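Carbohydrate kinase, FGGY (Novosphingobium aromaticivorans, PDB 3H6E) probably acts as a sugar kinase of the FGGY family, transferring a phosphoryl group to a carbohydrate substrate. Local coordinates at residues A[9-15]-A[71-77]. Residues are numbered along the deposited sequence; the frame is centred on the assembly and turned at random.
Sequences IVIDLGK and TIVPVGH
Extended strands 9-13 and 71-76 run parallel (axes 4.7 Å apart, 14°), Ile-9 opposite Ile-72; psi falls to 88° and 74° at Asp-12 and Leu-13. Ile-9 and Ile-11 give N and O to the pairing, Leu-13 only N: Ile-9 N donates to Thr-71 O (3.0 Å), Val-73 N to Ile-9 O (3.0 Å), Ile-11 N to Val-73 O (3.3 Å), Val-75 N to Ile-11 O (2.7 Å), Leu-13 N to Val-75 O (2.9 Å). Val-10 and Asp-12 bond outward to strand 17-23, Ile-72 and Pro-74 to 226-232. Leu-13 centres an inverse gamma turn (weak Gly-14 N to Asp-12 O hydrogen bond, 3.1 Å); its O accepts from Trp-152 NE1. Ile-11 (chi1 28°) sets CD1 3.7 Å from Ile-72 CG2 beneath helix 50-63. On the other face, with Val-10 and Val-75, Asp-12 OD2 weakly hydrogen-bonds Ser-426 OG. His-77 (chi1 p) points toward 9-15, under Lys-15 CD (CH-pi); Lys-15 NZ salt-bridges Asp-95 OD1. Central parallel strands flanked by antiparallel 17-23 typify the ribonuclease H-like ASKHA fold.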
loop_
_atom_site.group_PDB
_atom_site.type_symbol
_atom_site.label_atom_id
_atom_site.label_comp_id
_atom_site.label_asym_id
_atom_site.label_seq_id
_atom_site.Cartn_x
_atom_site.Cartn_y
_atom_site.Cartn_z
ATOM N N ILE A 9 -21.131 -4.067 -3.334
ATOM C CA ILE A 9 -20.285 -5.116 -2.780
ATOM C C ILE A 9 -18.820 -4.929 -3.161
ATOM O O ILE A 9 -18.481 -4.778 -4.338
ATOM C CB ILE A 9 -20.741 -6.509 -3.248
ATOM C CG1 ILE A 9 -22.166 -6.795 -2.765
ATOM C CG2 ILE A 9 -19.772 -7.577 -2.757
ATOM C CD1 ILE A 9 -22.824 -7.993 -3.434
ATOM N N VAL A 10 -17.950 -4.941 -2.157
ATOM C CA VAL A 10 -16.522 -4.811 -2.392
ATOM C C VAL A 10 -15.810 -6.134 -2.133
ATOM O O VAL A 10 -15.969 -6.737 -1.073
ATOM C CB VAL A 10 -15.902 -3.733 -1.488
ATOM C CG1 VAL A 10 -14.455 -3.491 -1.881
ATOM C CG2 VAL A 10 -16.712 -2.440 -1.562
ATOM N N ILE A 11 -15.031 -6.587 -3.109
ATOM C CA ILE A 11 -14.207 -7.777 -2.935
ATOM C C ILE A 11 -12.745 -7.376 -2.777
ATOM O O ILE A 11 -12.126 -6.878 -3.716
ATOM C CB ILE A 11 -14.364 -8.760 -4.107
ATOM C CG1 ILE A 11 -14.727 -8.004 -5.383
ATOM C CG2 ILE A 11 -15.443 -9.777 -3.803
ATOM C CD1 ILE A 11 -15.299 -8.890 -6.473
ATOM N N ASP A 12 -12.204 -7.580 -1.580
ATOM C CA ASP A 12 -10.835 -7.179 -1.282
ATOM C C ASP A 12 -9.948 -8.395 -1.082
ATOM O O ASP A 12 -9.773 -8.876 0.037
ATOM C CB ASP A 12 -10.788 -6.288 -0.041
ATOM C CG ASP A 12 -9.444 -5.612 0.135
ATOM O OD1 ASP A 12 -8.445 -6.123 -0.411
ATOM O OD2 ASP A 12 -9.387 -4.567 0.816
ATOM N N LEU A 13 -9.382 -8.878 -2.179
ATOM C CA LEU A 13 -8.550 -10.066 -2.151
ATOM C C LEU A 13 -7.082 -9.699 -1.942
ATOM O O LEU A 13 -6.265 -9.761 -2.861
ATOM C CB LEU A 13 -8.769 -10.855 -3.439
ATOM C CG LEU A 13 -10.281 -11.034 -3.630
ATOM C CD1 LEU A 13 -10.673 -11.173 -5.086
ATOM C CD2 LEU A 13 -10.805 -12.200 -2.803
ATOM N N GLY A 14 -6.764 -9.306 -0.712
ATOM C CA GLY A 14 -5.420 -8.900 -0.359
ATOM C C GLY A 14 -4.468 -10.074 -0.256
ATOM O O GLY A 14 -4.799 -11.197 -0.644
ATOM N N LYS A 15 -3.282 -9.816 0.282
ATOM C CA LYS A 15 -2.243 -10.833 0.323
ATOM C C LYS A 15 -2.426 -11.824 1.469
ATOM O O LYS A 15 -2.229 -13.025 1.289
ATOM C CB LYS A 15 -0.854 -10.192 0.379
ATOM C CG LYS A 15 0.275 -11.158 0.060
ATOM C CD LYS A 15 -0.089 -12.055 -1.117
ATOM C CE LYS A 15 1.129 -12.798 -1.653
ATOM N NZ LYS A 15 1.862 -13.529 -0.581
ATOM N N THR A 71 -23.932 -2.589 -7.840
ATOM C CA THR A 71 -22.525 -2.418 -8.188
ATOM C C THR A 71 -21.602 -3.303 -7.356
ATOM O O THR A 71 -21.790 -3.457 -6.147
ATOM C CB THR A 71 -22.072 -0.949 -8.021
ATOM O OG1 THR A 71 -22.815 -0.105 -8.910
ATOM C CG2 THR A 71 -20.593 -0.809 -8.332
ATOM N N ILE A 72 -20.610 -3.888 -8.020
ATOM C CA ILE A 72 -19.505 -4.554 -7.345
ATOM C C ILE A 72 -18.198 -3.888 -7.765
ATOM O O ILE A 72 -17.995 -3.589 -8.942
ATOM C CB ILE A 72 -19.415 -6.043 -7.710
ATOM C CG1 ILE A 72 -20.733 -6.754 -7.423
ATOM C CG2 ILE A 72 -18.277 -6.711 -6.950
ATOM C CD1 ILE A 72 -20.727 -8.203 -7.866
ATOM N N VAL A 73 -17.314 -3.648 -6.802
ATOM C CA VAL A 73 -15.999 -3.098 -7.106
ATOM C C VAL A 73 -14.881 -3.941 -6.493
ATOM O O VAL A 73 -14.855 -4.163 -5.286
ATOM C CB VAL A 73 -15.877 -1.623 -6.680
ATOM C CG1 VAL A 73 -16.716 -1.350 -5.444
ATOM C CG2 VAL A 73 -14.411 -1.245 -6.469
ATOM N N PRO A 74 -13.961 -4.423 -7.343
ATOM C CA PRO A 74 -12.870 -5.340 -6.992
ATOM C C PRO A 74 -11.652 -4.613 -6.442
ATOM O O PRO A 74 -11.346 -3.507 -6.880
ATOM C CB PRO A 74 -12.509 -5.990 -8.338
ATOM C CG PRO A 74 -13.511 -5.454 -9.345
ATOM C CD PRO A 74 -14.001 -4.165 -8.788
ATOM N N VAL A 75 -10.967 -5.243 -5.493
ATOM C CA VAL A 75 -9.750 -4.697 -4.907
ATOM C C VAL A 75 -8.714 -5.808 -4.767
ATOM O O VAL A 75 -9.016 -6.887 -4.255
ATOM C CB VAL A 75 -10.010 -4.091 -3.517
ATOM C CG1 VAL A 75 -8.705 -3.623 -2.892
ATOM C CG2 VAL A 75 -11.003 -2.947 -3.612
ATOM N N GLY A 76 -7.496 -5.545 -5.224
ATOM C CA GLY A 76 -6.450 -6.549 -5.185
ATOM C C GLY A 76 -5.121 -6.027 -4.684
ATOM O O GLY A 76 -4.739 -4.889 -4.955
ATOM N N HIS A 77 -4.416 -6.863 -3.934
ATOM C CA HIS A 77 -3.058 -6.549 -3.541
ATOM C C HIS A 77 -2.199 -6.455 -4.804
ATOM O O HIS A 77 -2.564 -6.984 -5.859
ATOM C CB HIS A 77 -2.515 -7.626 -2.602
ATOM C CG HIS A 77 -2.185 -8.914 -3.289
ATOM N ND1 HIS A 77 -0.980 -9.129 -3.923
ATOM C CD2 HIS A 77 -2.898 -10.055 -3.442
ATOM C CE1 HIS A 77 -0.968 -10.344 -4.441
ATOM N NE2 HIS A 77 -2.119 -10.927 -4.162
#